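Local coordinates for 450aa long hypothetical fmu protein (Pyrococcus horikoshii, PDB 2YXL) that probably methylates cytosine bases in RNA as a member of the RsmB/NOP family of S-adenosylmethionine-dependent methyltransferases, and is captured here with the cofactor analogue sinefungin, at residues A[20-25]-A[55-60]; A[49-54]-A[183-188]; A[211-216]-A[221-226]. All coordinates share one frame; numbering follows the deposited sequence.

Contact 1 (A[20-25]-A[55-60])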
loop_
_atom_site.group_PDB
_atom_site.type_symbol
_atom_site.label_atom_id
_atom_site.label_comp_id
_atom_site.label_asym_id
_atom_site.label_seq_id
_atom_site.Cartn_x
_atom_site.Cartn_y
_atom_site.Cartn_z
ATOM N N GLU A 20 5.048 -11.495 -15.952
ATOM C CA GLU A 20 5.795 -10.241 -15.901
ATOM C C GLU A 20 5.338 -9.346 -14.743
ATOM O O GLU A 20 6.162 -8.686 -14.109
ATOM C CB GLU A 20 5.750 -9.502 -17.247
ATOM C CG GLU A 20 6.487 -8.155 -17.252
ATOM C CD GLU A 20 7.422 -7.955 -18.445
ATOM O OE1 GLU A 20 8.366 -7.144 -18.318
ATOM O OE2 GLU A 20 7.230 -8.597 -19.500
ATOM N N ALA A 21 4.039 -9.343 -14.454
ATOM C CA ALA A 21 3.501 -8.550 -13.346
ATOM C C ALA A 21 3.984 -9.073 -11.996
ATOM O O ALA A 21 4.331 -8.292 -11.109
ATOM C CB ALA A 21 1.975 -8.512 -13.394
ATOM N N ILE A 22 4.002 -10.397 -11.856
ATOM C CA ILE A 22 4.462 -11.049 -10.635
ATOM C C ILE A 22 5.974 -10.874 -10.473
ATOM O O ILE A 22 6.461 -10.630 -9.362
ATOM C CB ILE A 22 4.039 -12.546 -10.594
ATOM C CG1 ILE A 22 2.508 -12.679 -10.499
ATOM C CG2 ILE A 22 4.708 -13.295 -9.451
ATOM C CD1 ILE A 22 1.857 -12.001 -9.286
ATOM N N ARG A 23 6.706 -10.974 -11.581
ATOM C CA ARG A 23 8.149 -10.752 -11.569
ATOM C C ARG A 23 8.480 -9.307 -11.208
ATOM O O ARG A 23 9.314 -9.063 -10.333
ATOM C CB ARG A 23 8.787 -11.131 -12.915
ATOM C CG ARG A 23 10.320 -11.095 -12.935
ATOM C CD ARG A 23 10.858 -9.681 -13.164
ATOM N NE ARG A 23 12.296 -9.588 -12.928
ATOM C CZ ARG A 23 12.861 -9.420 -11.732
ATOM N NH1 ARG A 23 12.117 -9.329 -10.634
ATOM N NH2 ARG A 23 14.181 -9.354 -11.635
ATOM N N LEU A 24 7.835 -8.355 -11.881
ATOM C CA LEU A 24 8.103 -6.937 -11.638
ATOM C C LEU A 24 7.591 -6.475 -10.278
ATOM O O LEU A 24 8.130 -5.529 -9.701
ATOM C CB LEU A 24 7.533 -6.057 -12.752
ATOM C CG LEU A 24 8.169 -6.123 -14.146
ATOM C CD1 LEU A 24 7.406 -5.206 -15.087
ATOM C CD2 LEU A 24 9.649 -5.763 -14.136
ATOM N N GLY A 25 6.564 -7.153 -9.770
ATOM C CA GLY A 25 5.988 -6.850 -8.459
ATOM C C GLY A 25 6.960 -7.070 -7.317
ATOM O O GLY A 25 6.756 -6.574 -6.209
ATOM N N MET A 55 -7.385 -10.266 -10.712
ATOM C CA MET A 55 -7.833 -11.179 -9.665
ATOM C C MET A 55 -6.749 -12.215 -9.334
ATOM O O MET A 55 -6.464 -12.463 -8.161
ATOM C CB MET A 55 -9.153 -11.849 -10.081
ATOM C CG MET A 55 -9.725 -12.855 -9.082
ATOM S SD MET A 55 -8.982 -14.500 -9.220
ATOM C CE MET A 55 -9.708 -15.099 -10.753
ATOM N N ILE A 56 -6.146 -12.802 -10.368
ATOM C CA ILE A 56 -5.064 -13.777 -10.192
ATOM C C ILE A 56 -3.837 -13.125 -9.542
ATOM O O ILE A 56 -3.234 -13.695 -8.626
ATOM C CB ILE A 56 -4.692 -14.474 -11.533
ATOM C CG1 ILE A 56 -5.859 -15.345 -12.023
ATOM C CG2 ILE A 56 -3.413 -15.316 -11.387
ATOM C CD1 ILE A 56 -5.676 -15.927 -13.417
ATOM N N PHE A 57 -3.497 -11.925 -10.010
ATOM C CA PHE A 57 -2.396 -11.134 -9.465
ATOM C C PHE A 57 -2.487 -11.010 -7.944
ATOM O O PHE A 57 -1.543 -11.363 -7.231
ATOM C CB PHE A 57 -2.363 -9.749 -10.127
ATOM C CG PHE A 57 -1.255 -8.858 -9.639
ATOM C CD1 PHE A 57 -1.488 -7.924 -8.630
ATOM C CD2 PHE A 57 0.020 -8.940 -10.196
ATOM C CE1 PHE A 57 -0.465 -7.090 -8.174
ATOM C CE2 PHE A 57 1.050 -8.111 -9.749
ATOM C CZ PHE A 57 0.805 -7.182 -8.736
ATOM N N TYR A 58 -3.626 -10.530 -7.452
ATOM C CA TYR A 58 -3.830 -10.364 -6.013
ATOM C C TYR A 58 -3.979 -11.680 -5.253
ATOM O O TYR A 58 -3.657 -11.749 -4.069
ATOM C CB TYR A 58 -5.017 -9.436 -5.722
ATOM C CG TYR A 58 -4.736 -7.982 -6.028
ATOM C CD1 TYR A 58 -5.481 -7.298 -6.987
ATOM C CD2 TYR A 58 -3.713 -7.293 -5.366
ATOM C CE1 TYR A 58 -5.226 -5.962 -7.275
ATOM C CE2 TYR A 58 -3.445 -5.957 -5.650
ATOM C CZ TYR A 58 -4.207 -5.298 -6.604
ATOM O OH TYR A 58 -3.955 -3.977 -6.891
ATOM N N ASP A 59 -4.469 -12.716 -5.927
ATOM C CA ASP A 59 -4.548 -14.043 -5.328
ATOM C C ASP A 59 -3.143 -14.589 -5.049
ATOM O O ASP A 59 -2.907 -15.195 -4.001
ATOM C CB ASP A 59 -5.328 -14.996 -6.239
ATOM C CG ASP A 59 -5.813 -16.236 -5.513
ATOM O OD1 ASP A 59 -6.513 -16.102 -4.490
ATOM O OD2 ASP A 59 -5.514 -17.352 -5.977
ATOM N N ILE A 60 -2.219 -14.363 -5.984
ATOM C CA ILE A 60 -0.825 -14.776 -5.820
ATOM C C ILE A 60 -0.149 -13.967 -4.701
ATOM O O ILE A 60 0.504 -14.540 -3.823
ATOM C CB ILE A 60 -0.014 -14.664 -7.146
ATOM C CG1 ILE A 60 -0.566 -15.632 -8.203
ATOM C CG2 ILE A 60 1.472 -14.935 -6.900
ATOM C CD1 ILE A 60 -0.122 -15.346 -9.625
#

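Contact 2 (A[49-54]-A[183-188])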
loop_
_atom_site.group_PDB
_atom_site.type_symbol
_atom_site.label_atom_id
_atom_site.label_comp_id
_atom_site.label_asym_id
_atom_site.label_seq_id
_atom_site.Cartn_x
_atom_site.Cartn_y
_atom_site.Cartn_z
ATOM N N LEU A 49 -10.308 -9.683 -19.532
ATOM C CA LEU A 49 -8.980 -10.226 -19.279
ATOM C C LEU A 49 -8.278 -9.436 -18.179
ATOM O O LEU A 49 -7.656 -10.023 -17.291
ATOM C CB LEU A 49 -8.135 -10.238 -20.560
ATOM C CG LEU A 49 -6.764 -10.923 -20.487
ATOM C CD1 LEU A 49 -6.902 -12.404 -20.162
ATOM C CD2 LEU A 49 -5.993 -10.730 -21.784
ATOM N N ASN A 50 -8.392 -8.111 -18.242
ATOM C CA ASN A 50 -7.830 -7.224 -17.225
ATOM C C ASN A 50 -8.318 -7.600 -15.828
ATOM O O ASN A 50 -7.532 -7.643 -14.886
ATOM C CB ASN A 50 -8.178 -5.764 -17.536
ATOM C CG ASN A 50 -7.233 -4.776 -16.868
ATOM O OD1 ASN A 50 -7.182 -4.670 -15.639
ATOM N ND2 ASN A 50 -6.486 -4.036 -17.681
ATOM N N ARG A 51 -9.615 -7.886 -15.719
ATOM C CA ARG A 51 -10.246 -8.293 -14.464
ATOM C C ARG A 51 -9.717 -9.644 -13.973
ATOM O O ARG A 51 -9.263 -9.758 -12.831
ATOM C CB ARG A 51 -11.770 -8.333 -14.632
ATOM C CG ARG A 51 -12.549 -8.563 -13.348
ATOM C CD ARG A 51 -14.051 -8.448 -13.569
ATOM N NE ARG A 51 -14.473 -7.081 -13.876
ATOM C CZ ARG A 51 -14.940 -6.676 -15.055
ATOM N NH1 ARG A 51 -15.065 -7.531 -16.066
ATOM N NH2 ARG A 51 -15.295 -5.409 -15.224
ATOM N N VAL A 52 -9.774 -10.652 -14.842
ATOM C CA VAL A 52 -9.322 -12.008 -14.524
ATOM C C VAL A 52 -7.846 -12.046 -14.086
ATOM O O VAL A 52 -7.508 -12.662 -13.073
ATOM C CB VAL A 52 -9.585 -12.974 -15.717
ATOM C CG1 VAL A 52 -8.761 -14.245 -15.607
ATOM C CG2 VAL A 52 -11.066 -13.312 -15.808
ATOM N N LEU A 53 -6.984 -11.372 -14.842
ATOM C CA LEU A 53 -5.561 -11.341 -14.539
ATOM C C LEU A 53 -5.245 -10.539 -13.278
ATOM O O LEU A 53 -4.321 -10.885 -12.543
ATOM C CB LEU A 53 -4.758 -10.811 -15.729
ATOM C CG LEU A 53 -4.764 -11.606 -17.040
ATOM C CD1 LEU A 53 -3.797 -10.972 -18.021
ATOM C CD2 LEU A 53 -4.428 -13.080 -16.838
ATOM N N THR A 54 -6.022 -9.482 -13.033
ATOM C CA THR A 54 -5.908 -8.681 -11.809
ATOM C C THR A 54 -6.295 -9.513 -10.586
ATOM O O THR A 54 -5.615 -9.475 -9.559
ATOM C CB THR A 54 -6.771 -7.395 -11.890
ATOM O OG1 THR A 54 -6.272 -6.556 -12.936
ATOM C CG2 THR A 54 -6.745 -6.613 -10.578
ATOM N N ARG A 183 -12.128 -9.759 -2.048
ATOM C CA ARG A 183 -11.925 -9.311 -3.429
ATOM C C ARG A 183 -13.284 -9.226 -4.156
ATOM O O ARG A 183 -13.898 -10.270 -4.399
ATOM C CB ARG A 183 -10.990 -10.292 -4.163
ATOM C CG ARG A 183 -11.318 -11.781 -3.935
ATOM C CD ARG A 183 -10.738 -12.683 -5.020
ATOM N NE ARG A 183 -11.140 -14.082 -4.860
ATOM C CZ ARG A 183 -10.551 -15.118 -5.461
ATOM N NH1 ARG A 183 -10.995 -16.351 -5.251
ATOM N NH2 ARG A 183 -9.515 -14.928 -6.268
ATOM N N HIS A 184 -13.798 -8.038 -4.509
ATOM C CA HIS A 184 -13.267 -6.683 -4.236
ATOM C C HIS A 184 -12.294 -6.116 -5.285
ATOM O O HIS A 184 -11.211 -6.661 -5.507
ATOM C CB HIS A 184 -12.750 -6.529 -2.797
ATOM C CG HIS A 184 -11.718 -5.462 -2.637
ATOM N ND1 HIS A 184 -10.380 -5.745 -2.467
ATOM C CD2 HIS A 184 -11.822 -4.113 -2.636
ATOM C CE1 HIS A 184 -9.706 -4.615 -2.357
ATOM N NE2 HIS A 184 -10.557 -3.609 -2.458
ATOM N N GLU A 185 -12.710 -5.013 -5.916
ATOM C CA GLU A 185 -11.948 -4.345 -6.982
ATOM C C GLU A 185 -11.987 -2.808 -6.848
ATOM O O GLU A 185 -12.040 -2.099 -7.859
ATOM C CB GLU A 185 -12.498 -4.738 -8.364
ATOM C CG GLU A 185 -12.772 -6.225 -8.582
ATOM C CD GLU A 185 -13.618 -6.498 -9.822
ATOM O OE1 GLU A 185 -13.087 -6.396 -10.952
ATOM O OE2 GLU A 185 -14.814 -6.832 -9.667
ATOM N N TRP A 186 -11.946 -2.294 -5.618
ATOM C CA TRP A 186 -12.148 -0.856 -5.377
ATOM C C TRP A 186 -10.860 -0.051 -5.176
ATOM O O TRP A 186 -9.920 -0.504 -4.520
ATOM C CB TRP A 186 -13.113 -0.628 -4.205
ATOM C CG TRP A 186 -14.497 -1.149 -4.472
ATOM C CD1 TRP A 186 -14.949 -2.418 -4.251
ATOM C CD2 TRP A 186 -15.603 -0.420 -5.027
ATOM N NE1 TRP A 186 -16.267 -2.526 -4.627
ATOM C CE2 TRP A 186 -16.695 -1.315 -5.107
ATOM C CE3 TRP A 186 -15.778 0.902 -5.462
ATOM C CZ2 TRP A 186 -17.948 -0.932 -5.603
ATOM C CZ3 TRP A 186 -17.020 1.282 -5.957
ATOM C CH2 TRP A 186 -18.091 0.366 -6.021
ATOM N N ILE A 187 -10.839 1.149 -5.752
ATOM C CA ILE A 187 -9.698 2.053 -5.668
ATOM C C ILE A 187 -10.162 3.356 -5.028
ATOM O O ILE A 187 -11.199 3.909 -5.405
ATOM C CB ILE A 187 -9.085 2.339 -7.062
ATOM C CG1 ILE A 187 -8.635 1.037 -7.737
ATOM C CG2 ILE A 187 -7.909 3.317 -6.954
ATOM C CD1 ILE A 187 -8.678 1.071 -9.263
ATOM N N SER A 188 -9.386 3.838 -4.062
ATOM C CA SER A 188 -9.707 5.057 -3.342
ATOM C C SER A 188 -8.916 6.243 -3.893
ATOM O O SER A 188 -7.695 6.171 -4.033
ATOM C CB SER A 188 -9.435 4.862 -1.853
ATOM O OG SER A 188 -9.858 5.990 -1.109
#

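Contact 3 (A[211-216]-A[221-226])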
loop_
_atom_site.group_PDB
_atom_site.type_symbol
_atom_site.label_atom_id
_atom_site.label_comp_id
_atom_site.label_asym_id
_atom_site.label_seq_id
_atom_site.Cartn_x
_atom_site.Cartn_y
_atom_site.Cartn_z
ATOM N N GLU A 211 -18.035 2.840 -11.791
ATOM C CA GLU A 211 -18.912 2.844 -10.630
ATOM C C GLU A 211 -18.232 3.616 -9.495
ATOM O O GLU A 211 -17.098 3.305 -9.112
ATOM C CB GLU A 211 -19.204 1.404 -10.212
ATOM C CG GLU A 211 -20.312 1.232 -9.185
ATOM C CD GLU A 211 -20.697 -0.231 -8.980
ATOM O OE1 GLU A 211 -21.492 -0.510 -8.056
ATOM O OE2 GLU A 211 -20.215 -1.103 -9.741
ATOM N N VAL A 212 -18.928 4.626 -8.971
ATOM C CA VAL A 212 -18.364 5.547 -7.982
ATOM C C VAL A 212 -19.199 5.591 -6.699
ATOM O O VAL A 212 -20.426 5.707 -6.750
ATOM C CB VAL A 212 -18.245 6.989 -8.547
ATOM C CG1 VAL A 212 -17.363 7.853 -7.651
ATOM C CG2 VAL A 212 -17.701 6.976 -9.974
ATOM N N VAL A 213 -18.525 5.492 -5.555
ATOM C CA VAL A 213 -19.171 5.671 -4.252
ATOM C C VAL A 213 -18.412 6.697 -3.402
ATOM O O VAL A 213 -17.222 6.547 -3.128
ATOM C CB VAL A 213 -19.392 4.325 -3.487
ATOM C CG1 VAL A 213 -18.132 3.481 -3.467
ATOM C CG2 VAL A 213 -19.900 4.572 -2.062
ATOM N N ARG A 214 -19.129 7.743 -3.013
ATOM C CA ARG A 214 -18.575 8.851 -2.258
ATOM C C ARG A 214 -18.435 8.477 -0.783
ATOM O O ARG A 214 -19.335 7.868 -0.203
ATOM C CB ARG A 214 -19.482 10.072 -2.423
ATOM C CG ARG A 214 -18.840 11.376 -2.023
ATOM C CD ARG A 214 -19.682 12.567 -2.421
ATOM N NE ARG A 214 -18.998 13.797 -2.042
ATOM C CZ ARG A 214 -19.505 15.020 -2.142
ATOM N NH1 ARG A 214 -18.769 16.054 -1.760
ATOM N NH2 ARG A 214 -20.733 15.215 -2.620
ATOM N N SER A 215 -17.296 8.835 -0.188
ATOM C CA SER A 215 -17.039 8.586 1.233
ATOM C C SER A 215 -17.924 9.449 2.123
ATOM O O SER A 215 -18.103 10.639 1.868
ATOM C CB SER A 215 -15.570 8.840 1.574
ATOM O OG SER A 215 -15.386 9.029 2.971
ATOM N N GLU A 216 -18.464 8.834 3.171
ATOM C CA GLU A 216 -19.314 9.527 4.130
ATOM C C GLU A 216 -18.503 10.255 5.193
ATOM O O GLU A 216 -19.020 11.152 5.863
ATOM C CB GLU A 216 -20.280 8.550 4.794
ATOM C CG GLU A 216 -21.278 7.925 3.834
ATOM C CD GLU A 216 -22.366 7.138 4.541
ATOM O OE1 GLU A 216 -23.160 6.470 3.841
ATOM O OE2 GLU A 216 -22.436 7.189 5.790
ATOM N N ILE A 221 -13.190 12.141 -0.814
ATOM C CA ILE A 221 -12.716 10.795 -1.128
ATOM C C ILE A 221 -13.778 10.009 -1.901
ATOM O O ILE A 221 -14.952 9.973 -1.514
ATOM C CB ILE A 221 -12.276 10.025 0.156
ATOM C CG1 ILE A 221 -10.972 10.609 0.727
ATOM C CG2 ILE A 221 -12.139 8.516 -0.103
ATOM C CD1 ILE A 221 -9.709 10.299 -0.086
ATOM N N LEU A 222 -13.356 9.393 -3.000
ATOM C CA LEU A 222 -14.238 8.563 -3.807
ATOM C C LEU A 222 -13.675 7.166 -3.939
ATOM O O LEU A 222 -12.476 6.986 -4.164
ATOM C CB LEU A 222 -14.431 9.163 -5.205
ATOM C CG LEU A 222 -14.842 10.631 -5.356
ATOM C CD1 LEU A 222 -14.714 11.044 -6.811
ATOM C CD2 LEU A 222 -16.253 10.883 -4.835
ATOM N N LYS A 223 -14.543 6.173 -3.796
ATOM C CA LYS A 223 -14.177 4.804 -4.122
ATOM C C LYS A 223 -14.694 4.489 -5.519
ATOM O O LYS A 223 -15.879 4.664 -5.808
ATOM C CB LYS A 223 -14.702 3.823 -3.071
ATOM C CG LYS A 223 -14.040 4.003 -1.703
ATOM C CD LYS A 223 -14.655 3.109 -0.625
ATOM C CE LYS A 223 -13.846 3.171 0.688
ATOM N NZ LYS A 223 -13.989 4.475 1.430
ATOM N N ILE A 224 -13.785 4.077 -6.397
ATOM C CA ILE A 224 -14.136 3.718 -7.768
ATOM C C ILE A 224 -13.833 2.246 -8.029
ATOM O O ILE A 224 -12.821 1.721 -7.564
ATOM C CB ILE A 224 -13.458 4.640 -8.826
ATOM C CG1 ILE A 224 -11.930 4.491 -8.814
ATOM C CG2 ILE A 224 -13.874 6.097 -8.615
ATOM C CD1 ILE A 224 -11.229 5.084 -10.033
ATOM N N LYS A 225 -14.727 1.583 -8.754
ATOM C CA LYS A 225 -14.580 0.163 -9.047
ATOM C C LYS A 225 -13.670 -0.022 -10.258
ATOM O O LYS A 225 -14.000 0.409 -11.366
ATOM C CB LYS A 225 -15.951 -0.485 -9.289
ATOM C CG LYS A 225 -15.968 -2.006 -9.150
ATOM C CD LYS A 225 -17.389 -2.546 -9.225
ATOM C CE LYS A 225 -17.524 -3.919 -8.579
ATOM N NZ LYS A 225 -16.958 -5.014 -9.416
ATOM N N GLY A 226 -12.523 -0.661 -10.032
ATOM C CA GLY A 226 -11.555 -0.937 -11.091
ATOM C C GLY A 226 -12.095 -1.870 -12.165
ATOM O O GLY A 226 -13.190 -2.416 -12.015
#

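Contact 1 (A[20-25]-A[55-60])
The ring of F57 turns an edge to helix 12-24: the carbonyl oxygen A21 O lies near the ring plane, 3.6 Å from F57 CE2, and the methyl A21 CB meets the same flank, 3.8 Å from F57 CD2. I22 CD1 approaches F57 CD2 obliquely, at 3.7 Å. Within helix 47-75, F57 CD1 sits over the centre of one face of the Y58 ring. F57 reaches across because CG stands anti to its backbone N (chi1 -180°), which sends the ring out toward the other helix. The I22 and F57 side chains run antiparallel alongside each other, and the same I22 CD1 also meets I60 CG2 at 3.8 Å. I22 CG1 is also 3.8 Å from I60 CD1, so I22 touches both branches of I60 as the two side chains pass at a slant. No hydrogen bond crosses between the segments; A21 O keeps its helical bond from G25 N. All four touching residues are buried. Replacing F57 with an alanine would probably open a gap beside A21 and take away one of the two surfaces that I22 CD1 packs on in helix 47-75. Helix 32-41 also packs on A21, and helix 84-99 reaches I60, placing the contact inside a helical bundle. The axes of the two short segments approach to 10.6 Å and cross at -38°, an apolar helix-helix packing consistent with the NusB-like N-terminal domain known from bacterial RsmB.

Contact 2 (A[49-54]-A[183-188])
R51 lays the bend of its side chain against one carboxylate oxygen of E185: E185 OE1 is 3.3 Å from R51 CG and 3.5 Å from R51 CD. The pair forms a surface salt bridge between helix 47-75 of the N-terminal helical bundle and the loop that leads into strand 186-191, the first strand of the ferredoxin-like sheet. Its polar link runs from R51 NE to E185 OE1 at 3.3 Å, and is weak, with an N-H...O angle of only 131°. R51 leaves the helix with CG anti to the backbone N and stays extended through CD; a turn at chi3 (-68°) then brings NE to face the carboxylate. OE1 lies in the guanidinium plane, at its edge, while the carboxylate itself stands almost perpendicular to that plane (88°), so a single oxygen does the touching and no two-pronged bridge forms. E185 points toward the helix, its chain extended beyond CG, and its other oxygen, OE2, makes a salt bridge to K225, the stronger partner; the carboxylate thus sits between a positive charge of the helical part and one of the sheet, which would probably keep it ionised. Just upstream, the peptide bond between R183 and H184 is cis, in the loop that delivers E185 to this position. One turn along the helix from R51's neighbour N50, T54 OG1 also has K35 NZ as a partner. N50 O accepts twice, from T54 N at 3.0 Å and from T54 OG1 at 2.6 Å, the two donors arriving from opposite faces of the carbonyl plane.

Contact 3 (A[211-216]-A[221-226])
E211 starts the pairing: its carbonyl oxygen accepts K225 N at 3.0 Å, in the carbonyl plane, and the same oxygen receives a CA-H...O contact from I224 CA. The side chains of E211 and K225 run side by side in the same direction, with E211 OE2 3.2 Å from K225 CD. The charged ends are not in contact; K225 NZ instead makes a salt bridge to E185. V212 and I224 form a non-hydrogen-bonded pair; chi1 (-166°) turns V212 CG1 opposite the backbone N, which places it alongside I224 CG2, at 4.0 Å, and equally far from L222 CB. V213 and K223 are the hydrogen-bonded pair, joined in both directions at 2.8 Å (V213 N to K223 O, K223 N to V213 O) by nearly straight bonds of 170° and 169°. On the face opposite to V212, V213 CG1 crosses the base of the lysine, 3.5 Å from K223 CB. R214 returns to the face of V212 and pairs with L222, its CG 3.9 Å from L222 CD2, while its extended chain carries NE to the carbonyl of P219 in the connecting turn. S215 N gives the last bond, to I221 O at 2.9 Å, and S215 CB packs on I221 CB. S215 OG accepts from the backbone N of R217 and V218, the bond to R217 N being that of an ST turn, and also bonds E246. Helix 198-207 covers the face bearing V212, R214, L222 and I224, and strand 186-191 continues the sheet beyond 221-225. This is a two-stranded antiparallel beta hairpin at the sheet's edge, following strand 186-191 and helix 198-207 in the ferredoxin-like domain.

How the contacts relate
Contact 1 is buried and mostly apolar, without a hydrogen bond across it, contact 2 is a small polar touch at the surface, and contact 3 is partly buried and carried by backbone hydrogen bonds. Contacts 1 and 2 share helix 47-75, which packs within the bundle and, at R51, also meets the ferredoxin-like domain; R183 reaches back from contact 2 to M55 of contact 1. Contacts 2 and 3 share a sheet: strand 186-191 lies beside 221-225, with E185 and I187 bonded to G226 and I224. Contact 1 does not touch contact 3, their nearest atoms being about 9 Å apart; contact 2 lies between them, joining helix 47-75 to the loop before strand 186-191.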